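Local coordinates for 2-keto-3-deoxygluconate kinase (Thermotoga maritima, PDB 2AFB), which probably catalyses the ATP-dependent phosphorylation of 2-keto-3-deoxygluconate, as a sugar kinase of the pfkB family in the ribokinase clan, at residues Asp29-Ile33 / Glu103-Arg109; Tyr233-Glu238 / Val266-Glu270; Phe294-Tyr300 / Phe314-Ser319. All blocks are in the same frame, centred on the assembly; numbering follows the deposited sequence.

Interaction 1 (Asp29-Ile33 / Glu103-Arg109); sequences DHKRI and EIGASQR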
loop_
_atom_site.group_PDB
_atom_site.type_symbol
_atom_site.label_atom_id
_atom_site.label_comp_id
_atom_site.label_asym_id
_atom_site.label_seq_id
_atom_site.Cartn_x
_atom_site.Cartn_y
_atom_site.Cartn_z
ATOM N N ASP A 29 7.442 -5.277 -5.618
ATOM C CA ASP A 29 8.750 -5.097 -4.960
ATOM C C ASP A 29 9.674 -6.321 -5.019
ATOM O O ASP A 29 10.489 -6.573 -4.095
ATOM C CB ASP A 29 8.535 -4.715 -3.504
ATOM C CG ASP A 29 7.742 -3.433 -3.347
ATOM O OD1 ASP A 29 8.003 -2.454 -4.126
ATOM O OD2 ASP A 29 6.880 -3.396 -2.422
ATOM N N HIS A 30 9.618 -7.033 -6.129
ATOM C CA HIS A 30 10.467 -8.184 -6.352
ATOM C C HIS A 30 10.186 -9.347 -5.390
ATOM O O HIS A 30 10.952 -10.264 -5.326
ATOM C CB HIS A 30 11.942 -7.802 -6.290
ATOM C CG HIS A 30 12.390 -6.925 -7.409
ATOM N ND1 HIS A 30 12.224 -7.278 -8.734
ATOM C CD2 HIS A 30 13.029 -5.729 -7.408
ATOM C CE1 HIS A 30 12.723 -6.324 -9.502
ATOM N NE2 HIS A 30 13.222 -5.378 -8.728
ATOM N N LYS A 31 9.042 -9.318 -4.719
ATOM C CA LYS A 31 8.515 -10.449 -3.993
ATOM C C LYS A 31 8.179 -11.607 -4.908
ATOM O O LYS A 31 7.835 -11.452 -6.081
ATOM C CB LYS A 31 7.310 -10.061 -3.123
ATOM C CG LYS A 31 7.639 -9.176 -1.866
ATOM C CD LYS A 31 6.297 -8.657 -1.105
ATOM C CE LYS A 31 6.123 -9.123 0.411
ATOM N NZ LYS A 31 4.630 -9.165 1.038
ATOM N N ARG A 32 8.387 -12.807 -4.361
ATOM C CA ARG A 32 7.977 -14.024 -4.997
ATOM C C ARG A 32 6.524 -14.339 -4.620
ATOM O O ARG A 32 5.991 -13.853 -3.658
ATOM C CB ARG A 32 8.925 -15.182 -4.623
ATOM C CG ARG A 32 10.350 -14.890 -4.971
ATOM C CD ARG A 32 11.233 -16.114 -5.164
ATOM N NE ARG A 32 10.811 -16.846 -6.327
ATOM C CZ ARG A 32 11.374 -17.981 -6.750
ATOM N NH1 ARG A 32 12.377 -18.557 -6.095
ATOM N NH2 ARG A 32 10.877 -18.569 -7.816
ATOM N N ILE A 33 5.889 -15.132 -5.445
ATOM C CA ILE A 33 4.503 -15.507 -5.236
ATOM C C ILE A 33 4.278 -16.064 -3.848
ATOM O O ILE A 33 3.329 -15.684 -3.169
ATOM C CB ILE A 33 4.020 -16.495 -6.337
ATOM C CG1 ILE A 33 3.973 -15.748 -7.682
ATOM C CG2 ILE A 33 2.655 -17.090 -5.955
ATOM C CD1 ILE A 33 4.107 -16.622 -9.045
ATOM N N GLU A 103 6.508 -13.098 -11.612
ATOM C CA GLU A 103 7.487 -12.689 -10.623
ATOM C C GLU A 103 8.515 -11.941 -11.380
ATOM O O GLU A 103 9.175 -12.496 -12.259
ATOM C CB GLU A 103 8.182 -13.848 -9.960
ATOM C CG GLU A 103 7.337 -14.671 -9.020
ATOM C CD GLU A 103 8.112 -15.855 -8.395
ATOM O OE1 GLU A 103 9.126 -16.325 -9.003
ATOM O OE2 GLU A 103 7.680 -16.329 -7.316
ATOM N N ILE A 104 8.680 -10.677 -11.036
ATOM C CA ILE A 104 9.681 -9.852 -11.695
ATOM C C ILE A 104 11.050 -10.085 -11.024
ATOM O O ILE A 104 11.229 -9.855 -9.792
ATOM C CB ILE A 104 9.298 -8.368 -11.651
ATOM C CG1 ILE A 104 7.960 -8.194 -12.378
ATOM C CG2 ILE A 104 10.392 -7.514 -12.273
ATOM C CD1 ILE A 104 7.380 -6.830 -12.220
ATOM N N GLY A 105 11.995 -10.542 -11.837
ATOM C CA GLY A 105 13.277 -10.978 -11.297
ATOM C C GLY A 105 14.246 -9.801 -11.048
ATOM O O GLY A 105 13.954 -8.638 -11.295
ATOM N N ALA A 106 15.421 -10.147 -10.600
ATOM C CA ALA A 106 16.426 -9.185 -10.320
ATOM C C ALA A 106 17.725 -9.897 -10.374
ATOM O O ALA A 106 17.864 -11.032 -9.860
ATOM C CB ALA A 106 16.197 -8.564 -8.931
ATOM N N SER A 107 18.682 -9.213 -10.991
ATOM C CA SER A 107 20.033 -9.636 -11.031
ATOM C C SER A 107 20.051 -11.123 -11.516
ATOM O O SER A 107 19.470 -11.419 -12.544
ATOM C CB SER A 107 20.710 -9.370 -9.681
ATOM O OG SER A 107 22.134 -9.574 -9.785
ATOM N N GLN A 108 20.677 -12.044 -10.781
ATOM C CA GLN A 108 20.775 -13.453 -11.257
ATOM C C GLN A 108 19.485 -14.258 -11.171
ATOM O O GLN A 108 19.457 -15.410 -11.628
ATOM C CB GLN A 108 21.885 -14.184 -10.510
ATOM C CG GLN A 108 23.285 -13.760 -10.948
ATOM C CD GLN A 108 23.746 -12.418 -10.407
ATOM O OE1 GLN A 108 23.287 -11.958 -9.365
ATOM N NE2 GLN A 108 24.708 -11.811 -11.094
ATOM N N ARG A 109 18.444 -13.692 -10.528
ATOM C CA ARG A 109 17.147 -14.367 -10.444
ATOM C C ARG A 109 16.240 -13.963 -11.603
ATOM O O ARG A 109 15.753 -12.854 -11.633
ATOM C CB ARG A 109 16.449 -14.133 -9.099
ATOM C CG ARG A 109 15.141 -14.988 -8.977
ATOM C CD ARG A 109 14.588 -15.074 -7.572
ATOM N NE ARG A 109 14.251 -13.762 -6.994
ATOM C CZ ARG A 109 13.137 -13.070 -7.214
ATOM N NH1 ARG A 109 12.181 -13.529 -8.003
ATOM N NH2 ARG A 109 12.959 -11.921 -6.595
HETATM O O HOH W 1 10.012 -11.625 -8.070
HETATM O O HOH W 2 7.608 -9.749 -8.400
#
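The carboxylate of E103 gathers the R32 side chain and the backbone of I33, tying the loop 29-33 to the turn that follows strand 99-103. R32 can be followed atom by atom. Its CB lies against E103 OE2, and CG sits over one face of the R109 guanidinium, 3.8 Å from R109 NH1. CD stays near that same group, and the bend at chi3 (67°) brings NE back towards the carboxylate, where its bonds to both oxygens are weak. At the tip, R32 NH2 donates to E103 OE1 at 3.1 Å, on the syn lone pair and close to the guanidinium plane, completing a salt bridge although the two planes stand 65° apart. NH1 turns outward to the carbonyl of V331 of the second subunit, and NH2 is shared with E336 of that subunit. The other carboxylate oxygen, E103 OE2, takes the backbone N-H of I33 at 2.9 Å through its anti lone pair.

Towards the turn, H30 ND1 donates almost straight (171°) to I104 O, 3.0 Å away; the acceptor lies in the ring plane, whereas the donor stands above the carbonyl plane. The methyl of A106, at the start of a type II' turn, covers one face of this imidazole in a CH-pi contact. R109 NH2 bonds only weakly to H30 O; its stronger partner is T324 O of the second subunit. Water 1 accepts from R109 NH1 and lies within hydrogen-bonding distance of K31 O and I104 O. The guanidinium planes of R32 and R109 are nearly parallel, with R32 NE 4.0 Å from R109 NH1, and the carboxylate of E103 probably offsets part of their mutual repulsion while both reach into the subunit interface.

Interaction 2 (Tyr233-Glu238 / Val266-Glu270); sequences YAKIAE and VMVFE
A237 and F269 meet at the heart of this contact, the methyl of the helix residue resting on the ring of the strand residue. F269 carries CG anti to its backbone N (chi1 -177°), which sends the ring out from the sheet to meet the helix, and its chi2 turns one face to the A237 methyl. A237 CB lies 3.6 Å from F269 CG and 4.0 Å from the ring centroid, a CH-pi contact displaced towards the CB end of the ring. The same face also receives the backbone N of E238, while E238 CG reaches F269 CZ at 3.6 Å, so the far end of the ring is covered by the aliphatic part of a glutamate whose carboxylate belongs to an exposed residue.

Here helix 230-244 packs on the large mixed sheet of the ribokinase-type alpha/beta fold, over the strand 261-270; the axes of segments 233-238 and 266-270 come within 9.3 Å and cross at -42°.

M267, a selenomethionine two residues before F269, also points at the helix. Its chain runs extended through chi2 and then bends at chi3 (62°), which folds CE back beside the A237 methyl, M267 CE lying 3.8 Å from A237 CB. The selenium lies 3.8 Å from Y233 O and touches Y233 CB more loosely, whereas the phenol of Y233 leads away towards I251 and L253 on strand 248-255. P274 of strand 273-283 also packs against A234, M267 and F269. No hydrogen bond crosses between the segments; the backbone of strand 266-270 is bonded to I251 and V249 in one neighbour and to S277 and H275 in the other.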
loop_
_atom_site.group_PDB
_atom_site.type_symbol
_atom_site.label_atom_id
_atom_site.label_comp_id
_atom_site.label_asym_id
_atom_site.label_seq_id
_atom_site.Cartn_x
_atom_site.Cartn_y
_atom_site.Cartn_z
ATOM N N TYR A 233 23.320 -11.252 -39.070
ATOM C CA TYR A 233 21.922 -10.853 -38.989
ATOM C C TYR A 233 21.406 -10.319 -40.311
ATOM O O TYR A 233 20.265 -10.577 -40.682
ATOM C CB TYR A 233 21.679 -9.832 -37.844
ATOM C CG TYR A 233 21.449 -10.489 -36.481
ATOM C CD1 TYR A 233 20.196 -10.980 -36.121
ATOM C CD2 TYR A 233 22.491 -10.627 -35.560
ATOM C CE1 TYR A 233 19.992 -11.575 -34.897
ATOM C CE2 TYR A 233 22.287 -11.241 -34.335
ATOM C CZ TYR A 233 21.036 -11.707 -34.017
ATOM O OH TYR A 233 20.846 -12.291 -32.798
ATOM N N ALA A 234 22.256 -9.601 -41.034
ATOM C CA ALA A 234 21.911 -9.144 -42.371
ATOM C C ALA A 234 21.666 -10.313 -43.311
ATOM O O ALA A 234 20.701 -10.290 -44.069
ATOM C CB ALA A 234 22.984 -8.243 -42.929
ATOM N N LYS A 235 22.535 -11.320 -43.235
ATOM C CA LYS A 235 22.423 -12.543 -44.055
ATOM C C LYS A 235 21.143 -13.366 -43.748
ATOM O O LYS A 235 20.469 -13.862 -44.670
ATOM C CB LYS A 235 23.687 -13.393 -43.848
ATOM C CG LYS A 235 23.828 -14.673 -44.667
ATOM C CD LYS A 235 25.303 -15.169 -44.538
ATOM C CE LYS A 235 25.468 -16.697 -44.673
ATOM N NZ LYS A 235 25.446 -17.155 -46.064
ATOM N N ILE A 236 20.804 -13.502 -42.474
ATOM C CA ILE A 236 19.577 -14.212 -42.091
ATOM C C ILE A 236 18.355 -13.498 -42.714
ATOM O O ILE A 236 17.435 -14.138 -43.214
ATOM C CB ILE A 236 19.436 -14.307 -40.574
ATOM C CG2 ILE A 236 18.195 -15.044 -40.177
ATOM N N ALA A 237 18.357 -12.171 -42.718
ATOM C CA ALA A 237 17.179 -11.424 -43.193
ATOM C C ALA A 237 17.024 -11.516 -44.711
ATOM O O ALA A 237 15.896 -11.517 -45.237
ATOM C CB ALA A 237 17.275 -9.978 -42.766
ATOM N N GLU A 238 18.161 -11.561 -45.416
ATOM C CA GLU A 238 18.151 -11.807 -46.829
ATOM C C GLU A 238 17.559 -13.151 -47.125
ATOM O O GLU A 238 16.710 -13.269 -48.007
ATOM C CB GLU A 238 19.551 -11.803 -47.430
ATOM C CG GLU A 238 20.251 -10.497 -47.349
ATOM C CD GLU A 238 21.534 -10.485 -48.125
ATOM O OE1 GLU A 238 21.457 -10.656 -49.353
ATOM O OE2 GLU A 238 22.603 -10.283 -47.507
ATOM N N VAL A 266 17.969 -3.060 -32.330
ATOM C CA VAL A 266 17.133 -3.725 -33.357
ATOM C C VAL A 266 17.716 -3.557 -34.717
ATOM O O VAL A 266 18.641 -2.750 -34.907
ATOM C CB VAL A 266 15.666 -3.197 -33.382
ATOM C CG1 VAL A 266 15.055 -3.295 -31.974
ATOM C CG2 VAL A 266 15.597 -1.708 -33.976
HETATM N N MSE A 267 17.213 -4.374 -35.649
HETATM C CA MSE A 267 17.558 -4.227 -37.025
HETATM C C MSE A 267 16.301 -4.173 -37.850
HETATM O O MSE A 267 15.399 -4.968 -37.649
HETATM C CB MSE A 267 18.403 -5.392 -37.505
HETATM C CG MSE A 267 18.890 -5.225 -38.938
HETATM SE SE MSE A 267 19.201 -6.995 -39.830
HETATM C CE MSE A 267 17.353 -7.713 -39.742
ATOM N N VAL A 268 16.280 -3.277 -38.822
ATOM C CA VAL A 268 15.215 -3.265 -39.807
ATOM C C VAL A 268 15.852 -3.552 -41.122
ATOM O O VAL A 268 16.783 -2.869 -41.524
ATOM C CB VAL A 268 14.477 -1.910 -39.806
ATOM C CG1 VAL A 268 13.620 -1.726 -41.045
ATOM C CG2 VAL A 268 13.638 -1.799 -38.536
ATOM N N PHE A 269 15.340 -4.556 -41.823
ATOM C CA PHE A 269 15.863 -4.901 -43.167
ATOM C C PHE A 269 14.792 -4.637 -44.214
ATOM O O PHE A 269 13.730 -5.237 -44.175
ATOM C CB PHE A 269 16.279 -6.373 -43.206
ATOM C CG PHE A 269 16.900 -6.826 -44.516
ATOM C CD1 PHE A 269 16.111 -7.304 -45.547
ATOM C CD2 PHE A 269 18.279 -6.823 -44.679
ATOM C CE1 PHE A 269 16.700 -7.766 -46.747
ATOM C CE2 PHE A 269 18.875 -7.254 -45.851
ATOM C CZ PHE A 269 18.077 -7.700 -46.905
ATOM N N GLU A 270 15.061 -3.712 -45.123
ATOM C CA GLU A 270 14.156 -3.448 -46.233
ATOM C C GLU A 270 14.944 -2.875 -47.400
ATOM O O GLU A 270 16.081 -2.435 -47.224
ATOM C CB GLU A 270 12.921 -2.605 -45.821
ATOM C CG GLU A 270 13.181 -1.323 -45.103
ATOM C CD GLU A 270 11.892 -0.602 -44.558
ATOM O OE1 GLU A 270 10.904 -1.251 -44.125
ATOM O OE2 GLU A 270 11.892 0.649 -44.541
#

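Interaction 3 (Phe294-Tyr300 / Phe314-Ser319); sequences FAGALIY and FAAAAS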
loop_
_atom_site.group_PDB
_atom_site.type_symbol
_atom_site.label_atom_id
_atom_site.label_comp_id
_atom_site.label_asym_id
_atom_site.label_seq_id
_atom_site.Cartn_x
_atom_site.Cartn_y
_atom_site.Cartn_z
ATOM N N PHE A 294 8.309 -2.806 -29.850
ATOM C CA PHE A 294 9.115 -2.812 -31.084
ATOM C C PHE A 294 8.194 -2.982 -32.293
ATOM O O PHE A 294 8.247 -2.221 -33.212
ATOM C CB PHE A 294 10.193 -3.904 -31.070
ATOM C CG PHE A 294 10.886 -4.087 -32.415
ATOM C CD1 PHE A 294 11.667 -3.095 -32.940
ATOM C CD2 PHE A 294 10.701 -5.239 -33.156
ATOM C CE1 PHE A 294 12.264 -3.226 -34.219
ATOM C CE2 PHE A 294 11.294 -5.403 -34.416
ATOM C CZ PHE A 294 12.088 -4.386 -34.936
ATOM N N ALA A 295 7.386 -4.031 -32.260
ATOM C CA ALA A 295 6.434 -4.359 -33.318
ATOM C C ALA A 295 5.471 -3.227 -33.629
ATOM O O ALA A 295 5.244 -2.917 -34.801
ATOM C CB ALA A 295 5.635 -5.607 -32.947
ATOM N N GLY A 296 4.906 -2.656 -32.572
ATOM C CA GLY A 296 4.081 -1.442 -32.615
ATOM C C GLY A 296 4.767 -0.303 -33.303
ATOM O O GLY A 296 4.242 0.353 -34.235
ATOM N N ALA A 297 5.979 -0.069 -32.871
ATOM C CA ALA A 297 6.729 1.047 -33.446
ATOM C C ALA A 297 7.097 0.788 -34.924
ATOM O O ALA A 297 7.099 1.701 -35.790
ATOM C CB ALA A 297 7.965 1.311 -32.600
ATOM N N LEU A 298 7.395 -0.461 -35.240
ATOM C CA LEU A 298 7.751 -0.781 -36.631
ATOM C C LEU A 298 6.535 -0.627 -37.558
ATOM O O LEU A 298 6.645 -0.098 -38.698
ATOM C CB LEU A 298 8.330 -2.188 -36.716
ATOM C CG LEU A 298 8.852 -2.613 -38.087
ATOM C CD1 LEU A 298 9.946 -1.702 -38.577
ATOM C CD2 LEU A 298 9.328 -4.049 -37.988
ATOM N N ILE A 299 5.364 -1.021 -37.049
ATOM C CA ILE A 299 4.107 -0.865 -37.785
ATOM C C ILE A 299 3.818 0.628 -37.977
ATOM O O ILE A 299 3.490 1.084 -39.088
ATOM C CB ILE A 299 2.963 -1.496 -37.034
ATOM C CG1 ILE A 299 3.119 -3.012 -37.064
ATOM C CG2 ILE A 299 1.642 -1.120 -37.611
ATOM C CD1 ILE A 299 2.240 -3.714 -36.034
ATOM N N TYR A 300 3.921 1.363 -36.876
ATOM C CA TYR A 300 3.706 2.796 -36.882
ATOM C C TYR A 300 4.621 3.418 -37.925
ATOM O O TYR A 300 4.140 4.129 -38.773
ATOM C CB TYR A 300 3.938 3.429 -35.498
ATOM C CG TYR A 300 3.731 4.911 -35.479
ATOM C CD1 TYR A 300 2.458 5.463 -35.605
ATOM C CD2 TYR A 300 4.814 5.789 -35.396
ATOM C CE1 TYR A 300 2.270 6.857 -35.602
ATOM C CE2 TYR A 300 4.623 7.170 -35.416
ATOM C CZ TYR A 300 3.352 7.682 -35.509
ATOM O OH TYR A 300 3.183 9.047 -35.519
ATOM N N PHE A 314 13.684 4.772 -34.243
ATOM C CA PHE A 314 12.430 5.052 -33.564
ATOM C C PHE A 314 11.940 3.799 -32.824
ATOM O O PHE A 314 11.565 3.852 -31.645
ATOM C CB PHE A 314 11.373 5.489 -34.571
ATOM C CG PHE A 314 10.084 5.935 -33.946
ATOM C CD1 PHE A 314 9.884 7.287 -33.622
ATOM C CD2 PHE A 314 9.044 5.030 -33.747
ATOM C CE1 PHE A 314 8.696 7.690 -33.063
ATOM C CE2 PHE A 314 7.865 5.441 -33.179
ATOM C CZ PHE A 314 7.684 6.771 -32.858
ATOM N N ALA A 315 11.918 2.666 -33.513
ATOM C CA ALA A 315 11.449 1.433 -32.863
ATOM C C ALA A 315 12.385 0.912 -31.761
ATOM O O ALA A 315 11.922 0.399 -30.761
ATOM C CB ALA A 315 11.195 0.362 -33.882
ATOM N N ALA A 316 13.691 0.995 -31.953
ATOM C CA ALA A 316 14.636 0.726 -30.835
ATOM C C ALA A 316 14.372 1.661 -29.640
ATOM O O ALA A 316 14.255 1.216 -28.496
ATOM C CB ALA A 316 16.095 0.859 -31.320
ATOM N N ALA A 317 14.275 2.956 -29.898
ATOM C CA ALA A 317 13.976 3.922 -28.833
ATOM C C ALA A 317 12.706 3.582 -28.017
ATOM O O ALA A 317 12.717 3.580 -26.773
ATOM C CB ALA A 317 13.897 5.305 -29.403
ATOM N N ALA A 318 11.645 3.284 -28.723
ATOM C CA ALA A 318 10.326 2.980 -28.137
ATOM C C ALA A 318 10.316 1.739 -27.292
ATOM O O ALA A 318 9.748 1.731 -26.217
ATOM C CB ALA A 318 9.256 2.850 -29.228
ATOM N N SER A 319 10.948 0.702 -27.788
ATOM C CA SER A 319 10.997 -0.559 -27.129
ATOM C C SER A 319 12.018 -0.546 -25.987
ATOM O O SER A 319 11.769 -1.144 -24.971
ATOM C CB SER A 319 11.232 -1.714 -28.139
ATOM O OG SER A 319 12.451 -1.571 -28.841
#
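Aliphatic packing is tightest where A297 meets A315: A297 CB presses onto A315 CA at 3.5 Å, closer than usual van der Waals contact, and also lies against A315 CB. The same A297 CB touches A318 CB at 3.9 Å. Small residues at these positions let the helices come close: the axes of segments 294-300 and 314-319 run roughly antiparallel (148°) and approach to 8.2 Å.

Aromatic side chains border the alanines. F294 CD1 reaches A315 CB at 3.6 Å. F314, with CG anti to its backbone N, presents its edge to A297 CB and brings CE2 to within 3.8 Å of Y300 CD2. The Y300 and F314 rings are 28° from parallel but slid apart, with centroids 5.7 Å from each other, and so barely overlap. A leucine in place of F314 would probably leave Y300 without its ring partner and open a gap where CE2 and CZ lay.

The polar element is S319. Its CB packs against F294 N and CB, and its hydroxyl, turned back along its own helix by chi1 of 60°, donates from S319 OG to A315 O at 2.8 Å. That carbonyl also accepts the helical N-H of S319, and the indole NE1 of W264 bonds to the same hydroxyl.

The pair lies deep in the subunit. Helix 46-56 places F53 against A297 and A318, and helix 334-341 covers Y300, F314 and A318 through I334 and I337. On the sheet side, V266 and V268 of strand 261-270 receive F294, L298 and A316, while S277 and Y280 of strand 273-283 pack on A316.

Interactions 2 and 3 lie on the two faces of strand 261-270: M267 and F269 point to helix 230-244, whereas V266 and V268 turn to the helices of interaction 3, V266 CB lying 3.5 Å from F294 CE1. Both are apolar and lack hydrogen bonds between their segments, but interaction 3 is wholly buried and interaction 2 has an exposed edge at E238. Interaction 1 stands apart, its nearest atoms about 14 Å from interaction 3 and about 20 Å from interaction 2. It joins loops of the smaller sheet and is buried with help from other subunits, consistent with its charged, water-bridged chemistry beside the hydrocarbon contacts of the main domain.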